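Local coordinates for protein putative peptidase (Chlamydophila abortus, PDB 3CE2) that probably acts as a zinc-dependent oligopeptidase of the M3B family, hydrolysing a variety of small bioactive peptides, at residues 28-33 / 83-88; 90-95 / 375-380. One frame throughout, in Å; residues are numbered along the deposited sequence.

Interaction 1 (28-33 / 83-88); sequences PLYLNR and LNKLYV
Leu29 and Lys85 mark the closest backbone approach between 28-33 and 83-88, with Leu29 CA 7.1 Å from Lys85 CA. The first segment is irregular and ends at the N-cap and first residue of helix 33-42; the second is an interior piece of helix 66-96. At that spacing the backbones do not touch, and side chains fill the gap. Lys85 does most of the bridging. Its CG lies anti to the backbone N and the chain runs extended as far as CE; the turn at chi4 (75°) then brings NZ to the loop backbone. There Lys85 NZ donates to Leu29 O over 3.2 Å, in the carbonyl plane and on a lone pair, with a C=O...N angle of 118°. The aliphatic part works as well: the Leu29 side chain runs alongside that of Lys85 but the opposite way, which brings Leu29 CD2 to 3.6 Å from Lys85 CG. The other branch, Leu29 CD1, reaches Val88 CG1 at 4.3 Å. Tyr30 crosses both Lys85 and Leu86 at a slant, its CZ 3.6 Å from Leu86 CD2. Lys85 NZ stands 5.0 Å from the centroid of the Tyr30 ring, a long cation-pi pair that is at most weakly attractive. The phenol is held from elsewhere, since Tyr30 OH hydrogen-bonds to Asp39 OD2 on helix 33-42. That helix also supplies Trp36, which makes an edge-to-face pair with Tyr30 and donates from NE1 to Leu86 O; a second edge-to-face pair joins Tyr30 to Tyr89. The loop and the helix it starts thus lie against one flank of helix 66-96, while helix 101-120 packs on Leu83, Leu86 and Tyr87 and strand 385-387 meets Pro28 and Leu29 through Tyr385.

Interaction 2 (90-95 / 375-380); sequences AHLTHD and YSSGCY
Tyr375 stretches from strand 375-377 to His91, Leu92 and Asp95 on helix 66-96. Its CB points toward the helix, and chi1 of 67° places CG between the backbone N and the carbonyl carbon. Farther out the two ring edges meet different residues: CE1 has Leu92 CD2 near the ring plane at 4.3 Å, whereas CE2 lies 3.4 Å from Asp95 OD2. Strand 375-377 is an outermost strand of a mixed three-stranded sheet, antiparallel to 385-387, beside the HExxH helix 394-416. Side chains of the strand alternate: Tyr375 and Ser377 face helix 66-96, while Ser376 points away and bonds through OG to Glu403 OE1. In zinc peptidases of this kind such an edge strand commonly lines the substrate cleft, and the same may hold here. Next along the ring, Tyr375 CZ lies 3.8 Å from His91 CE1. The two rings approach tip to tip with planes 34° apart, neither stacked nor edge-to-face. At the tip, Tyr375 OH donates to Asp95 OD2 over 2.7 Å, and Asp95 OD2 accepts on its anti lone pair, facing away from its other oxygen; the carboxylate is turned 59° from the ring, and its OD1 forms a salt bridge with Arg371 NE.

Overall arrangement
Interactions 1 and 2 follow each other along helix 66-96, their centres about 9 Å apart on the same side of the chain's centre. They also touch: Val88 CG2 of interaction 1 lies 3.6 Å from Gly378 O of interaction 2, and Lys85 CA lies 3.8 Å from Cys379 SG. Tyr385 of strand 385-387 packs on both Leu29 and Leu92. Interaction 1 lies away from the annotated metal sites. Interaction 2 is nearer the catalytic centre expected of an HExxH peptidase, the side chain of Tyr375 being about 7 Å from that of His406 and about 8 Å from a bound zinc ion.

Interaction 1 (28-33 / 83-88)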
ATOM      1  N   PRO A  28       9.828 -25.767   7.966  1.00 64.01           N
ATOM      2  CA  PRO A  28       8.387 -26.122   7.978  1.00 57.56           C
ATOM      3  C   PRO A  28       7.727 -26.141   6.594  1.00 55.99           C
ATOM      4  O   PRO A  28       6.732 -26.839   6.404  1.00 63.59           O
ATOM      5  CB  PRO A  28       7.760 -25.034   8.848  1.00 56.07           C
ATOM      6  CG  PRO A  28       8.861 -24.642   9.800  1.00 62.66           C
ATOM      7  CD  PRO A  28      10.140 -24.731   8.978  1.00 64.02           C
ATOM      8  N   LEU A  29       8.258 -25.398   5.632  1.00 53.57           N
ATOM      9  CA  LEU A  29       7.744 -25.482   4.268  1.00 54.95           C
ATOM     10  C   LEU A  29       8.286 -26.728   3.585  1.00 56.81           C
ATOM     11  O   LEU A  29       7.531 -27.614   3.170  1.00 57.25           O
ATOM     12  CB  LEU A  29       8.129 -24.250   3.468  1.00 52.71           C
ATOM     13  CG  LEU A  29       7.200 -23.062   3.653  1.00 56.70           C
ATOM     14  CD1 LEU A  29       7.994 -21.808   3.641  1.00 54.45           C
ATOM     15  CD2 LEU A  29       6.186 -23.023   2.536  1.00 63.81           C
ATOM     16  N   TYR A  30       9.606 -26.773   3.459  1.00 56.54           N
ATOM     17  CA  TYR A  30      10.293 -27.927   2.938  1.00 54.38           C
ATOM     18  C   TYR A  30      11.534 -28.196   3.746  1.00 60.24           C
ATOM     19  O   TYR A  30      12.297 -27.280   4.061  1.00 63.59           O
ATOM     20  CB  TYR A  30      10.652 -27.709   1.488  1.00 56.09           C
ATOM     21  CG  TYR A  30       9.435 -27.628   0.608  1.00 54.67           C
ATOM     22  CD1 TYR A  30       8.794 -28.782   0.171  1.00 51.38           C
ATOM     23  CD2 TYR A  30       8.915 -26.399   0.234  1.00 52.61           C
ATOM     24  CE1 TYR A  30       7.671 -28.707  -0.628  1.00 58.84           C
ATOM     25  CE2 TYR A  30       7.802 -26.307  -0.561  1.00 54.60           C
ATOM     26  CZ  TYR A  30       7.175 -27.456  -0.989  1.00 58.45           C
ATOM     27  OH  TYR A  30       6.061 -27.354  -1.788  1.00 57.74           O
ATOM     28  N   LEU A  31      11.732 -29.464   4.084  1.00 65.58           N
ATOM     29  CA  LEU A  31      12.940 -29.893   4.786  1.00 71.63           C
ATOM     30  C   LEU A  31      14.211 -29.305   4.175  1.00 65.86           C
ATOM     31  O   LEU A  31      15.069 -28.793   4.888  1.00 64.58           O
ATOM     32  CB  LEU A  31      13.026 -31.428   4.821  1.00 80.28           C
ATOM     33  CG  LEU A  31      12.113 -32.095   5.857  1.00 86.27           C
ATOM     34  CD1 LEU A  31      12.127 -33.624   5.718  1.00 86.85           C
ATOM     35  CD2 LEU A  31      12.494 -31.636   7.289  1.00 87.74           C
ATOM     36  N   ASN A  32      14.307 -29.374   2.852  1.00 60.26           N
ATOM     37  CA  ASN A  32      15.480 -28.931   2.123  1.00 62.52           C
ATOM     38  C   ASN A  32      15.114 -28.827   0.669  1.00 61.45           C
ATOM     39  O   ASN A  32      14.042 -29.282   0.251  1.00 63.81           O
ATOM     40  CB  ASN A  32      16.591 -29.966   2.246  1.00 66.06           C
ATOM     41  CG  ASN A  32      16.083 -31.381   2.011  1.00 67.25           C
ATOM     42  OD1 ASN A  32      15.496 -31.698   0.959  1.00 68.24           O
ATOM     43  ND2 ASN A  32      16.284 -32.235   3.002  1.00 62.37           N
ATOM     44  N   ARG A  33      16.018 -28.257  -0.116  1.00 59.43           N
ATOM     45  CA  ARG A  33      15.715 -28.034  -1.509  1.00 60.58           C
ATOM     46  C   ARG A  33      15.313 -29.321  -2.220  1.00 61.89           C
ATOM     47  O   ARG A  33      14.453 -29.295  -3.098  1.00 55.26           O
ATOM     48  CB  ARG A  33      16.873 -27.362  -2.236  1.00 58.64           C
ATOM     49  CG  ARG A  33      16.850 -27.723  -3.713  1.00 61.10           C
ATOM     50  CD  ARG A  33      17.629 -26.772  -4.545  1.00 61.88           C
ATOM     51  NE  ARG A  33      17.144 -26.715  -5.925  1.00 63.27           N
ATOM     52  CZ  ARG A  33      17.143 -27.748  -6.757  1.00 58.00           C
ATOM     53  NH1 ARG A  33      17.565 -28.932  -6.341  1.00 57.82           N
ATOM     54  NH2 ARG A  33      16.693 -27.599  -7.994  1.00 52.22           N
ATOM     55  N   LEU A  83       1.329 -24.386  -5.573  1.00 49.52           N
ATOM     56  CA  LEU A  83       2.132 -23.393  -6.279  1.00 46.41           C
ATOM     57  C   LEU A  83       2.639 -22.281  -5.370  1.00 51.57           C
ATOM     58  O   LEU A  83       3.823 -21.934  -5.427  1.00 58.74           O
ATOM     59  CB  LEU A  83       1.354 -22.783  -7.439  1.00 40.24           C
ATOM     60  CG  LEU A  83       1.016 -23.819  -8.507  1.00 40.45           C
ATOM     61  CD1 LEU A  83       0.551 -23.193  -9.784  1.00 36.58           C
ATOM     62  CD2 LEU A  83       2.211 -24.703  -8.772  1.00 46.15           C
ATOM     63  N   ASN A  84       1.757 -21.725  -4.536  1.00 51.31           N
ATOM     64  CA  ASN A  84       2.136 -20.634  -3.629  1.00 45.01           C
ATOM     65  C   ASN A  84       3.146 -21.093  -2.586  1.00 47.59           C
ATOM     66  O   ASN A  84       4.086 -20.375  -2.272  1.00 52.43           O
ATOM     67  CB  ASN A  84       0.913 -20.048  -2.922  1.00 49.09           C
ATOM     68  CG  ASN A  84       0.013 -19.269  -3.861  1.00 52.97           C
ATOM     69  OD1 ASN A  84       0.271 -19.193  -5.064  1.00 51.37           O
ATOM     70  ND2 ASN A  84      -1.066 -18.698  -3.317  1.00 50.45           N
ATOM     71  N   LYS A  85       2.935 -22.279  -2.034  1.00 42.61           N
ATOM     72  CA  LYS A  85       3.870 -22.853  -1.088  1.00 45.68           C
ATOM     73  C   LYS A  85       5.252 -22.949  -1.756  1.00 48.32           C
ATOM     74  O   LYS A  85       6.261 -22.570  -1.178  1.00 47.75           O
ATOM     75  CB  LYS A  85       3.352 -24.232  -0.673  1.00 49.63           C
ATOM     76  CG  LYS A  85       4.109 -24.972   0.404  1.00 54.46           C
ATOM     77  CD  LYS A  85       3.307 -26.229   0.764  1.00 62.86           C
ATOM     78  CE  LYS A  85       4.144 -27.283   1.494  1.00 70.51           C
ATOM     79  NZ  LYS A  85       4.414 -26.938   2.931  1.00 73.35           N
ATOM     80  N   LEU A  86       5.295 -23.443  -2.989  1.00 49.32           N
ATOM     81  CA  LEU A  86       6.557 -23.625  -3.676  1.00 45.65           C
ATOM     82  C   LEU A  86       7.130 -22.270  -4.022  1.00 50.79           C
ATOM     83  O   LEU A  86       8.346 -22.069  -4.000  1.00 55.69           O
ATOM     84  CB  LEU A  86       6.359 -24.395  -4.968  1.00 46.04           C
ATOM     85  CG  LEU A  86       6.017 -25.875  -4.877  1.00 44.36           C
ATOM     86  CD1 LEU A  86       5.435 -26.314  -6.233  1.00 40.03           C
ATOM     87  CD2 LEU A  86       7.241 -26.691  -4.471  1.00 43.23           C
ATOM     88  N   TYR A  87       6.263 -21.329  -4.357  1.00 41.29           N
ATOM     89  CA  TYR A  87       6.763 -20.023  -4.697  1.00 40.98           C
ATOM     90  C   TYR A  87       7.462 -19.368  -3.517  1.00 45.47           C
ATOM     91  O   TYR A  87       8.597 -18.909  -3.602  1.00 51.32           O
ATOM     92  CB  TYR A  87       5.639 -19.133  -5.151  1.00 40.88           C
ATOM     93  CG  TYR A  87       6.163 -17.824  -5.642  1.00 46.54           C
ATOM     94  CD1 TYR A  87       6.505 -17.655  -6.994  1.00 47.03           C
ATOM     95  CD2 TYR A  87       6.356 -16.755  -4.761  1.00 44.08           C
ATOM     96  CE1 TYR A  87       6.993 -16.446  -7.461  1.00 44.35           C
ATOM     97  CE2 TYR A  87       6.849 -15.538  -5.215  1.00 48.00           C
ATOM     98  CZ  TYR A  87       7.165 -15.396  -6.568  1.00 46.15           C
ATOM     99  OH  TYR A  87       7.654 -14.210  -7.023  1.00 43.78           O
ATOM    100  N   VAL A  88       6.755 -19.333  -2.409  1.00 44.95           N
ATOM    101  CA  VAL A  88       7.205 -18.665  -1.241  1.00 42.06           C
ATOM    102  C   VAL A  88       8.540 -19.248  -0.848  1.00 45.89           C
ATOM    103  O   VAL A  88       9.482 -18.514  -0.545  1.00 48.54           O
ATOM    104  CB  VAL A  88       6.146 -18.807  -0.121  1.00 43.77           C
ATOM    105  CG1 VAL A  88       6.745 -18.523   1.243  1.00 41.42           C
ATOM    106  CG2 VAL A  88       4.962 -17.859  -0.418  1.00 41.98           C
TER

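Interaction 2 (90-95 / 375-380)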
ATOM      1  N   ALA A  90      10.855 -20.832  -2.699  1.00 47.42           N
ATOM      2  CA  ALA A  90      11.896 -20.434  -3.652  1.00 47.63           C
ATOM      3  C   ALA A  90      12.288 -18.946  -3.508  1.00 50.88           C
ATOM      4  O   ALA A  90      13.475 -18.593  -3.453  1.00 50.39           O
ATOM      5  CB  ALA A  90      11.447 -20.732  -5.061  1.00 35.49           C
ATOM      6  N   HIS A  91      11.278 -18.089  -3.434  1.00 51.95           N
ATOM      7  CA  HIS A  91      11.479 -16.638  -3.319  1.00 52.00           C
ATOM      8  C   HIS A  91      12.207 -16.258  -2.019  1.00 47.27           C
ATOM      9  O   HIS A  91      13.096 -15.409  -2.013  1.00 41.56           O
ATOM     10  CB  HIS A  91      10.127 -15.922  -3.454  1.00 52.76           C
ATOM     11  CG  HIS A  91      10.124 -14.519  -2.947  1.00 68.74           C
ATOM     12  ND1 HIS A  91       9.645 -14.180  -1.693  1.00 69.65           N
ATOM     13  CD2 HIS A  91      10.533 -13.362  -3.525  1.00 73.35           C
ATOM     14  CE1 HIS A  91       9.775 -12.877  -1.516  1.00 75.07           C
ATOM     15  NE2 HIS A  91      10.305 -12.357  -2.613  1.00 78.21           N
ATOM     16  N   LEU A  92      11.835 -16.893  -0.917  1.00 47.39           N
ATOM     17  CA  LEU A  92      12.489 -16.612   0.347  1.00 47.66           C
ATOM     18  C   LEU A  92      13.946 -17.058   0.259  1.00 52.09           C
ATOM     19  O   LEU A  92      14.831 -16.375   0.769  1.00 54.94           O
ATOM     20  CB  LEU A  92      11.795 -17.343   1.502  1.00 43.23           C
ATOM     21  CG  LEU A  92      10.388 -16.983   1.971  1.00 44.69           C
ATOM     22  CD1 LEU A  92      10.020 -17.879   3.170  1.00 46.09           C
ATOM     23  CD2 LEU A  92      10.272 -15.513   2.338  1.00 42.04           C
ATOM     24  N   THR A  93      14.182 -18.213  -0.373  1.00 51.69           N
ATOM     25  CA  THR A  93      15.531 -18.781  -0.513  1.00 55.72           C
ATOM     26  C   THR A  93      16.423 -17.838  -1.334  1.00 50.13           C
ATOM     27  O   THR A  93      17.519 -17.478  -0.916  1.00 51.62           O
ATOM     28  CB  THR A  93      15.488 -20.210  -1.157  1.00 59.62           C
ATOM     29  OG1 THR A  93      14.919 -21.144  -0.223  1.00 63.95           O
ATOM     30  CG2 THR A  93      16.890 -20.692  -1.555  1.00 49.31           C
ATOM     31  N   HIS A  94      15.905 -17.425  -2.484  1.00 39.57           N
ATOM     32  CA  HIS A  94      16.524 -16.446  -3.346  1.00 41.59           C
ATOM     33  C   HIS A  94      16.896 -15.156  -2.633  1.00 46.72           C
ATOM     34  O   HIS A  94      17.928 -14.575  -2.906  1.00 53.30           O
ATOM     35  CB  HIS A  94      15.582 -16.158  -4.516  1.00 45.71           C
ATOM     36  CG  HIS A  94      16.006 -15.013  -5.381  1.00 54.55           C
ATOM     37  ND1 HIS A  94      17.140 -15.048  -6.166  1.00 56.65           N
ATOM     38  CD2 HIS A  94      15.426 -13.809  -5.613  1.00 58.56           C
ATOM     39  CE1 HIS A  94      17.240 -13.914  -6.839  1.00 56.84           C
ATOM     40  NE2 HIS A  94      16.213 -13.145  -6.523  1.00 54.67           N
ATOM     41  N   ASP A  95      16.061 -14.691  -1.716  1.00 50.68           N
ATOM     42  CA  ASP A  95      16.306 -13.398  -1.106  1.00 46.02           C
ATOM     43  C   ASP A  95      17.412 -13.442  -0.063  1.00 51.45           C
ATOM     44  O   ASP A  95      17.939 -12.395   0.355  1.00 47.97           O
ATOM     45  CB  ASP A  95      15.020 -12.840  -0.513  1.00 49.46           C
ATOM     46  CG  ASP A  95      14.090 -12.278  -1.571  1.00 54.05           C
ATOM     47  OD1 ASP A  95      14.521 -12.157  -2.739  1.00 58.75           O
ATOM     48  OD2 ASP A  95      12.928 -11.959  -1.236  1.00 54.55           O
ATOM     49  N   TYR A 375      10.280  -6.716   4.420  1.00 41.27           N
ATOM     50  CA  TYR A 375       8.936  -7.164   4.058  1.00 41.82           C
ATOM     51  C   TYR A 375       8.430  -8.301   4.933  1.00 41.83           C
ATOM     52  O   TYR A 375       9.178  -8.865   5.725  1.00 43.71           O
ATOM     53  CB  TYR A 375       8.869  -7.597   2.581  1.00 41.68           C
ATOM     54  CG  TYR A 375       9.675  -8.832   2.250  1.00 43.45           C
ATOM     55  CD1 TYR A 375       9.339 -10.088   2.789  1.00 41.59           C
ATOM     56  CD2 TYR A 375      10.766  -8.758   1.379  1.00 41.79           C
ATOM     57  CE1 TYR A 375      10.075 -11.232   2.464  1.00 41.99           C
ATOM     58  CE2 TYR A 375      11.513  -9.896   1.045  1.00 41.13           C
ATOM     59  CZ  TYR A 375      11.166 -11.128   1.588  1.00 44.29           C
ATOM     60  OH  TYR A 375      11.919 -12.241   1.267  1.00 41.94           O
ATOM     61  N   SER A 376       7.142  -8.614   4.765  1.00 48.55           N
ATOM     62  CA  SER A 376       6.505  -9.795   5.330  1.00 43.19           C
ATOM     63  C   SER A 376       5.983 -10.630   4.200  1.00 42.80           C
ATOM     64  O   SER A 376       5.462 -10.115   3.218  1.00 42.49           O
ATOM     65  CB  SER A 376       5.311  -9.400   6.177  1.00 47.26           C
ATOM     66  OG  SER A 376       5.577  -8.165   6.793  1.00 63.02           O
ATOM     67  N   SER A 377       6.090 -11.937   4.343  1.00 41.34           N
ATOM     68  CA  SER A 377       5.615 -12.818   3.308  1.00 46.88           C
ATOM     69  C   SER A 377       5.253 -14.122   3.988  1.00 46.64           C
ATOM     70  O   SER A 377       5.258 -14.206   5.207  1.00 47.08           O
ATOM     71  CB  SER A 377       6.702 -13.010   2.227  1.00 49.33           C
ATOM     72  OG  SER A 377       6.288 -13.916   1.222  1.00 51.42           O
ATOM     73  N   GLY A 378       4.954 -15.141   3.199  1.00 49.55           N
ATOM     74  CA  GLY A 378       4.536 -16.423   3.732  1.00 50.77           C
ATOM     75  C   GLY A 378       3.346 -16.800   2.900  1.00 51.50           C
ATOM     76  O   GLY A 378       2.987 -16.085   1.969  1.00 57.62           O
ATOM     77  N   CYS A 379       2.732 -17.929   3.196  1.00 55.35           N
ATOM     78  CA  CYS A 379       1.496 -18.263   2.502  1.00 58.53           C
ATOM     79  C   CYS A 379       0.621 -18.962   3.493  1.00 54.07           C
ATOM     80  O   CYS A 379       0.968 -19.052   4.683  1.00 51.72           O
ATOM     81  CB  CYS A 379       1.754 -19.181   1.308  1.00 62.62           C
ATOM     82  SG  CYS A 379       2.632 -20.677   1.808  1.00 63.67           S
ATOM     83  N   TYR A 380      -0.490 -19.490   2.988  1.00 52.90           N
ATOM     84  CA  TYR A 380      -1.509 -20.091   3.830  1.00 53.38           C
ATOM     85  C   TYR A 380      -0.918 -21.126   4.756  1.00 51.47           C
ATOM     86  O   TYR A 380      -1.294 -21.210   5.921  1.00 53.60           O
ATOM     87  CB  TYR A 380      -2.632 -20.686   2.980  1.00 55.51           C
ATOM     88  CG  TYR A 380      -3.865 -21.033   3.767  1.00 58.06           C
ATOM     89  CD1 TYR A 380      -4.762 -20.038   4.167  1.00 56.56           C
ATOM     90  CD2 TYR A 380      -4.133 -22.359   4.125  1.00 59.15           C
ATOM     91  CE1 TYR A 380      -5.900 -20.353   4.897  1.00 61.05           C
ATOM     92  CE2 TYR A 380      -5.263 -22.692   4.857  1.00 59.85           C
ATOM     93  CZ  TYR A 380      -6.151 -21.687   5.238  1.00 62.76           C
ATOM     94  OH  TYR A 380      -7.277 -22.017   5.960  1.00 58.49           O
TER